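Local coordinates for uncharacterized protein (Parabacteroides merdae, PDB 4R7F) that is of unknown function but, built of three immunoglobulin-like beta-sandwich domains and related to type 9 secretion plug proteins, may take part in bacterial protein export, at residues 225-230 / 342-347; 179-184 / 376-381. All blocks are in the same frame, centred on the assembly; numbering follows the deposited sequence.

Contact 1 of 2, residues 225-230 / 342-347; sequences RRMEFL and GSYNYQ
Strands 225-228 and 342-347 run antiparallel, their axes 4.7 Å apart at an angle of 161°, with Arg225-Tyr346 and Met227-Tyr344 as hydrogen-bonded pairs. The straightest of these bonds, from Tyr344 N to Met227 O, spans 2.8 Å, whereas the return bond from Met227 N is weak. Arg225, Met227, Tyr344 and Tyr346 share one face. There Tyr346, its CG in the crowded position between backbone N and carbonyl carbon (chi1 71°), lays its ring under Arg225 CB, a CH-pi contact with CB 3.7 Å from the ring centroid. Met227 CB meets that ring's edge at CE1. Met227, present as selenomethionine, has CG anti to the backbone N (chi1 164°) and folds at chi2 and chi3 to run beside Tyr344, its CE 3.6 Å from Tyr344 CB and its SE making an oblique Met-aromatic contact. On the other face, Arg226 CG lies 3.7 Å from Asn345 ND2, guanidinium and amide planes steeply inclined. Arg226 NH1 is salt-bridged to Asp267, and Asn345 OD1 accepts from Gln270 N and Gly272 N, beside magnesium ligands Asp269 and Asp271. The aromatic face packs on Val293, Phe295 and Leu339, as opposed sheets do in an immunoglobulin-like beta-sandwich.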
loop_
_atom_site.group_PDB
_atom_site.type_symbol
_atom_site.label_atom_id
_atom_site.label_comp_id
_atom_site.label_asym_id
_atom_site.label_seq_id
_atom_site.Cartn_x
_atom_site.Cartn_y
_atom_site.Cartn_z
ATOM N N ARG A 225 16.716 -6.368 -5.748
ATOM C CA ARG A 225 17.198 -6.275 -7.098
ATOM C C ARG A 225 16.162 -6.860 -8.029
ATOM O O ARG A 225 15.429 -7.803 -7.655
ATOM C CB ARG A 225 18.501 -7.066 -7.257
ATOM C CG ARG A 225 19.672 -6.524 -6.460
ATOM C CD ARG A 225 20.759 -7.576 -6.324
ATOM N NE ARG A 225 21.743 -7.256 -5.316
ATOM C CZ ARG A 225 22.815 -6.496 -5.513
ATOM N NH1 ARG A 225 23.062 -5.933 -6.688
ATOM N NH2 ARG A 225 23.645 -6.297 -4.512
ATOM N N ARG A 226 16.109 -6.314 -9.248
ATOM C CA ARG A 226 15.103 -6.757 -10.235
ATOM C C ARG A 226 15.752 -7.074 -11.547
ATOM O O ARG A 226 16.804 -6.521 -11.907
ATOM C CB ARG A 226 13.986 -5.727 -10.429
ATOM C CG ARG A 226 13.177 -5.429 -9.164
ATOM C CD ARG A 226 12.573 -4.031 -9.156
ATOM N NE ARG A 226 11.693 -3.765 -10.312
ATOM C CZ ARG A 226 11.717 -2.667 -11.076
ATOM N NH1 ARG A 226 12.572 -1.669 -10.848
ATOM N NH2 ARG A 226 10.866 -2.555 -12.084
HETATM N N MSE A 227 15.080 -7.969 -12.261
HETATM C CA MSE A 227 15.577 -8.580 -13.482
HETATM C C MSE A 227 14.347 -9.084 -14.194
HETATM O O MSE A 227 13.385 -9.478 -13.538
HETATM C CB MSE A 227 16.478 -9.650 -12.855
HETATM C CG MSE A 227 16.935 -10.779 -13.692
HETATM SE SE MSE A 227 15.596 -12.150 -13.880
HETATM C CE MSE A 227 16.078 -13.628 -12.701
ATOM N N GLU A 228 14.342 -9.063 -15.524
ATOM C CA GLU A 228 13.197 -9.551 -16.314
ATOM C C GLU A 228 13.695 -10.142 -17.600
ATOM O O GLU A 228 14.581 -9.573 -18.234
ATOM C CB GLU A 228 12.264 -8.428 -16.751
ATOM C CG GLU A 228 11.521 -7.674 -15.675
ATOM C CD GLU A 228 10.497 -6.716 -16.271
ATOM O OE1 GLU A 228 10.096 -6.945 -17.436
ATOM O OE2 GLU A 228 10.104 -5.738 -15.582
ATOM N N PHE A 229 13.092 -11.246 -18.018
ATOM C CA PHE A 229 13.426 -11.824 -19.312
ATOM C C PHE A 229 12.181 -12.416 -19.934
ATOM O O PHE A 229 11.906 -13.611 -19.827
ATOM C CB PHE A 229 14.585 -12.820 -19.239
ATOM C CG PHE A 229 14.327 -14.034 -18.368
ATOM C CD1 PHE A 229 14.386 -13.951 -16.976
ATOM C CD2 PHE A 229 14.101 -15.280 -18.947
ATOM C CE1 PHE A 229 14.178 -15.081 -16.194
ATOM C CE2 PHE A 229 13.877 -16.404 -18.168
ATOM C CZ PHE A 229 13.912 -16.309 -16.788
ATOM N N LEU A 230 11.465 -11.537 -20.629
ATOM C CA LEU A 230 10.178 -11.834 -21.199
ATOM C C LEU A 230 10.254 -12.391 -22.617
ATOM O O LEU A 230 9.257 -12.908 -23.127
ATOM C CB LEU A 230 9.328 -10.578 -21.201
ATOM C CG LEU A 230 9.141 -9.866 -19.873
ATOM C CD1 LEU A 230 8.175 -8.702 -20.073
ATOM C CD2 LEU A 230 8.637 -10.817 -18.799
ATOM N N GLY A 342 9.918 -14.367 -16.788
ATOM C CA GLY A 342 9.119 -13.411 -16.027
ATOM C C GLY A 342 9.950 -12.281 -15.415
ATOM O O GLY A 342 11.097 -12.048 -15.823
ATOM N N SER A 343 9.356 -11.591 -14.436
ATOM C CA SER A 343 10.020 -10.535 -13.646
ATOM C C SER A 343 10.348 -11.102 -12.298
ATOM O O SER A 343 9.456 -11.606 -11.604
ATOM C CB SER A 343 9.113 -9.307 -13.438
ATOM O OG SER A 343 8.585 -8.848 -14.668
ATOM N N TYR A 344 11.609 -10.991 -11.908
ATOM C CA TYR A 344 12.074 -11.529 -10.613
ATOM C C TYR A 344 12.639 -10.448 -9.706
ATOM O O TYR A 344 13.452 -9.625 -10.146
ATOM C CB TYR A 344 13.136 -12.627 -10.841
ATOM C CG TYR A 344 12.556 -13.944 -11.362
ATOM C CD1 TYR A 344 12.136 -14.087 -12.696
ATOM C CD2 TYR A 344 12.442 -15.065 -10.521
ATOM C CE1 TYR A 344 11.607 -15.286 -13.162
ATOM C CE2 TYR A 344 11.904 -16.249 -10.976
ATOM C CZ TYR A 344 11.479 -16.353 -12.296
ATOM O OH TYR A 344 10.958 -17.549 -12.722
ATOM N N ASN A 345 12.205 -10.450 -8.443
ATOM C CA ASN A 345 12.961 -9.794 -7.376
ATOM C C ASN A 345 13.988 -10.793 -6.801
ATOM O O ASN A 345 13.716 -11.989 -6.678
ATOM C CB ASN A 345 12.069 -9.392 -6.191
ATOM C CG ASN A 345 11.138 -8.203 -6.454
ATOM O OD1 ASN A 345 10.668 -7.597 -5.505
ATOM N ND2 ASN A 345 10.839 -7.890 -7.696
ATOM N N TYR A 346 15.123 -10.288 -6.348
ATOM C CA TYR A 346 16.115 -11.123 -5.717
ATOM C C TYR A 346 17.091 -10.286 -4.915
ATOM O O TYR A 346 17.194 -9.092 -5.116
ATOM C CB TYR A 346 16.870 -11.989 -6.757
ATOM C CG TYR A 346 17.824 -11.240 -7.680
ATOM C CD1 TYR A 346 17.377 -10.558 -8.806
ATOM C CD2 TYR A 346 19.188 -11.244 -7.435
ATOM C CE1 TYR A 346 18.290 -9.900 -9.654
ATOM C CE2 TYR A 346 20.085 -10.587 -8.263
ATOM C CZ TYR A 346 19.645 -9.905 -9.361
ATOM O OH TYR A 346 20.592 -9.279 -10.163
ATOM N N GLN A 347 17.808 -10.939 -4.004
ATOM C CA GLN A 347 18.875 -10.301 -3.272
ATOM C C GLN A 347 19.812 -11.360 -2.745
ATOM O O GLN A 347 19.583 -12.582 -2.875
ATOM C CB GLN A 347 18.317 -9.488 -2.120
ATOM C CG GLN A 347 17.757 -10.348 -1.030
ATOM C CD GLN A 347 17.158 -9.567 0.131
ATOM O OE1 GLN A 347 17.291 -8.346 0.244
ATOM N NE2 GLN A 347 16.489 -10.290 1.017
#

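Contact 2 of 2, residues 179-184 / 376-381; sequences TDLKIF and IYVYYR
An antiparallel ladder joins strand 181-184, at the margin of a three-stranded sheet in this chain, to the central strand 376-380, in keeping with an immunoglobulin-like beta-sandwich. Lys182-Tyr379 and Phe184-Tyr377 are its hydrogen-bonded pairs, each closed by two bonds, and their four side chains share one face. The bond from Tyr377 N to Phe184 O is 2.8 Å long and lies nearly along the C=O axis, whereas Lys182 N approaches Tyr379 O from above the carbonyl plane. Lys182 O does double work: it accepts from Tyr379 N and also sits in the plane of the Tyr379 ring at its edge, 3.4 Å from CD2. The Phe184 side chain stands roughly perpendicular to that of Tyr379, bringing Phe184 CD1 to 4.0 Å from Tyr379 CE2. On this same face Lys182 runs alongside Arg381 despite their like charges.

Leu181, Ile183, Val378 and Tyr380 occupy the other face. Ile183 and Val378 run alongside each other, Ile183 CD1 4.0 Å from Val378 CG2, while Leu181 CD2 reaches obliquely to Tyr380 CD1. Beyond this layer, Ile167 of strand 160-168 and Tyr210 of strand 207-219 pack against both Leu181 and Ile183, and Phe165 against Ile183. The salt bridge from Lys182 NZ to Asp388 probably eases the repulsion from Arg381, whose NE bonds to Ala385 O. Where helix 177-180 gives way to the strand, Asp180 O receives Arg381 N at 2.7 Å in an almost linear bond (177°), and one water donates to both Thr179 O and Arg381 O, each 3.2 Å away.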
loop_
_atom_site.group_PDB
_atom_site.type_symbol
_atom_site.label_atom_id
_atom_site.label_comp_id
_atom_site.label_asym_id
_atom_site.label_seq_id
_atom_site.Cartn_x
_atom_site.Cartn_y
_atom_site.Cartn_z
ATOM N N THR A 179 0.794 -15.999 28.346
ATOM C CA THR A 179 0.980 -17.447 28.317
ATOM C C THR A 179 0.278 -18.066 27.121
ATOM O O THR A 179 0.802 -18.963 26.521
ATOM C CB THR A 179 0.293 -18.141 29.531
ATOM O OG1 THR A 179 0.292 -17.285 30.666
ATOM C CG2 THR A 179 0.997 -19.399 29.880
ATOM N N ASP A 180 -0.955 -17.640 26.823
ATOM C CA ASP A 180 -1.809 -18.345 25.840
ATOM C C ASP A 180 -1.673 -17.875 24.388
ATOM O O ASP A 180 -2.259 -18.495 23.501
ATOM C CB ASP A 180 -3.279 -18.200 26.207
ATOM C CG ASP A 180 -3.611 -18.739 27.581
ATOM O OD1 ASP A 180 -2.798 -19.472 28.205
ATOM O OD2 ASP A 180 -4.713 -18.391 28.025
ATOM N N LEU A 181 -0.962 -16.774 24.143
ATOM C CA LEU A 181 -0.713 -16.307 22.759
ATOM C C LEU A 181 0.688 -16.706 22.328
ATOM O O LEU A 181 1.606 -16.685 23.137
ATOM C CB LEU A 181 -0.823 -14.781 22.676
ATOM C CG LEU A 181 -2.209 -14.193 22.972
ATOM C CD1 LEU A 181 -2.172 -12.711 22.659
ATOM C CD2 LEU A 181 -3.303 -14.900 22.175
ATOM N N LYS A 182 0.847 -17.093 21.065
ATOM C CA LYS A 182 2.164 -17.241 20.471
ATOM C C LYS A 182 2.145 -16.349 19.229
ATOM O O LYS A 182 1.274 -16.511 18.370
ATOM C CB LYS A 182 2.417 -18.699 20.076
ATOM C CG LYS A 182 2.235 -19.674 21.221
ATOM C CD LYS A 182 2.641 -21.067 20.791
ATOM C CE LYS A 182 2.410 -22.087 21.894
ATOM N NZ LYS A 182 1.399 -23.089 21.500
ATOM N N ILE A 183 3.130 -15.468 19.101
ATOM C CA ILE A 183 3.181 -14.477 18.026
ATOM C C ILE A 183 4.392 -14.734 17.131
ATOM O O ILE A 183 5.499 -14.892 17.618
ATOM C CB ILE A 183 3.366 -13.057 18.603
ATOM C CG1 ILE A 183 2.467 -12.835 19.845
ATOM C CG2 ILE A 183 3.182 -12.002 17.507
ATOM C CD1 ILE A 183 1.176 -12.133 19.599
ATOM N N PHE A 184 4.191 -14.722 15.825
ATOM C CA PHE A 184 5.299 -14.757 14.878
ATOM C C PHE A 184 5.218 -13.548 13.993
ATOM O O PHE A 184 4.131 -13.207 13.503
ATOM C CB PHE A 184 5.253 -16.011 14.011
ATOM C CG PHE A 184 5.675 -17.237 14.751
ATOM C CD1 PHE A 184 4.845 -17.809 15.668
ATOM C CD2 PHE A 184 6.949 -17.748 14.597
ATOM C CE1 PHE A 184 5.243 -18.921 16.394
ATOM C CE2 PHE A 184 7.356 -18.870 15.315
ATOM C CZ PHE A 184 6.495 -19.452 16.216
ATOM N N ILE A 376 2.275 -10.270 10.912
ATOM C CA ILE A 376 2.132 -10.545 12.336
ATOM C C ILE A 376 1.028 -11.577 12.469
ATOM O O ILE A 376 -0.102 -11.340 12.058
ATOM C CB ILE A 376 1.737 -9.285 13.080
ATOM C CG1 ILE A 376 2.805 -8.215 12.844
ATOM C CG2 ILE A 376 1.574 -9.546 14.580
ATOM C CD1 ILE A 376 2.310 -6.832 13.152
ATOM N N TYR A 377 1.407 -12.752 12.949
ATOM C CA TYR A 377 0.520 -13.890 13.117
ATOM C C TYR A 377 0.330 -14.093 14.605
ATOM O O TYR A 377 1.312 -14.237 15.339
ATOM C CB TYR A 377 1.178 -15.169 12.569
ATOM C CG TYR A 377 1.284 -15.272 11.058
ATOM C CD1 TYR A 377 2.187 -14.512 10.342
ATOM C CD2 TYR A 377 0.484 -16.133 10.366
ATOM C CE1 TYR A 377 2.279 -14.614 8.951
ATOM C CE2 TYR A 377 0.572 -16.260 9.004
ATOM C CZ TYR A 377 1.474 -15.501 8.298
ATOM O OH TYR A 377 1.532 -15.650 6.935
ATOM N N VAL A 378 -0.926 -14.157 15.023
ATOM C CA VAL A 378 -1.287 -14.298 16.398
ATOM C C VAL A 378 -2.005 -15.636 16.576
ATOM O O VAL A 378 -3.099 -15.793 16.102
ATOM C CB VAL A 378 -2.226 -13.154 16.818
ATOM C CG1 VAL A 378 -2.674 -13.351 18.262
ATOM C CG2 VAL A 378 -1.544 -11.803 16.644
ATOM N N TYR A 379 -1.370 -16.564 17.281
ATOM C CA TYR A 379 -1.874 -17.888 17.545
ATOM C C TYR A 379 -2.330 -17.984 18.999
ATOM O O TYR A 379 -1.771 -17.326 19.882
ATOM C CB TYR A 379 -0.772 -18.921 17.321
ATOM C CG TYR A 379 -0.291 -18.983 15.919
ATOM C CD1 TYR A 379 -0.895 -19.805 14.995
ATOM C CD2 TYR A 379 0.737 -18.185 15.493
ATOM C CE1 TYR A 379 -0.441 -19.869 13.687
ATOM C CE2 TYR A 379 1.168 -18.212 14.190
ATOM C CZ TYR A 379 0.597 -19.063 13.293
ATOM O OH TYR A 379 1.037 -19.059 11.973
ATOM N N TYR A 380 -3.344 -18.808 19.254
ATOM C CA TYR A 380 -3.997 -18.795 20.564
ATOM C C TYR A 380 -4.096 -20.200 21.041
ATOM O O TYR A 380 -4.633 -21.055 20.315
ATOM C CB TYR A 380 -5.410 -18.223 20.463
ATOM C CG TYR A 380 -6.313 -18.403 21.685
ATOM C CD1 TYR A 380 -5.951 -17.877 22.921
ATOM C CD2 TYR A 380 -7.583 -18.967 21.577
ATOM C CE1 TYR A 380 -6.798 -17.960 24.030
ATOM C CE2 TYR A 380 -8.445 -19.069 22.689
ATOM C CZ TYR A 380 -8.034 -18.569 23.916
ATOM O OH TYR A 380 -8.820 -18.641 25.047
ATOM N N ARG A 381 -3.583 -20.438 22.254
ATOM C CA ARG A 381 -3.699 -21.749 22.884
ATOM C C ARG A 381 -3.830 -21.750 24.392
ATOM O O ARG A 381 -2.836 -21.781 25.125
ATOM C CB ARG A 381 -2.551 -22.621 22.492
ATOM C CG ARG A 381 -2.832 -24.051 22.863
ATOM C CD ARG A 381 -1.972 -24.951 22.067
ATOM N NE ARG A 381 -1.995 -26.268 22.633
ATOM C CZ ARG A 381 -1.193 -27.242 22.230
ATOM N NH1 ARG A 381 -0.333 -27.042 21.230
ATOM N NH2 ARG A 381 -1.273 -28.418 22.816
HETATM O O HOH W 1 0.081 -21.016 24.168
#

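Contacts 1 and 2 lie on opposite sides of the centre of the chain, their own centres 35 Å apart and their nearest atoms about 17 Å apart, so neither touches the other. They are linked through sequence: strands 342-352 and 373-380 follow one another, and both segments of contact 1 fall between those of contact 2. The connection between these two strands carries Gln371, which with Glu223, just ahead of segment 225-230, Asp269 and Asp271 completes a magnesium site; the side chain of Asn345 in contact 1 comes within about 6 Å of a bound magnesium. In contact 2, instead, the side chain of Tyr377 is about 3 Å from a bound TRS (Tris) molecule, probably from the crystallisation liquor.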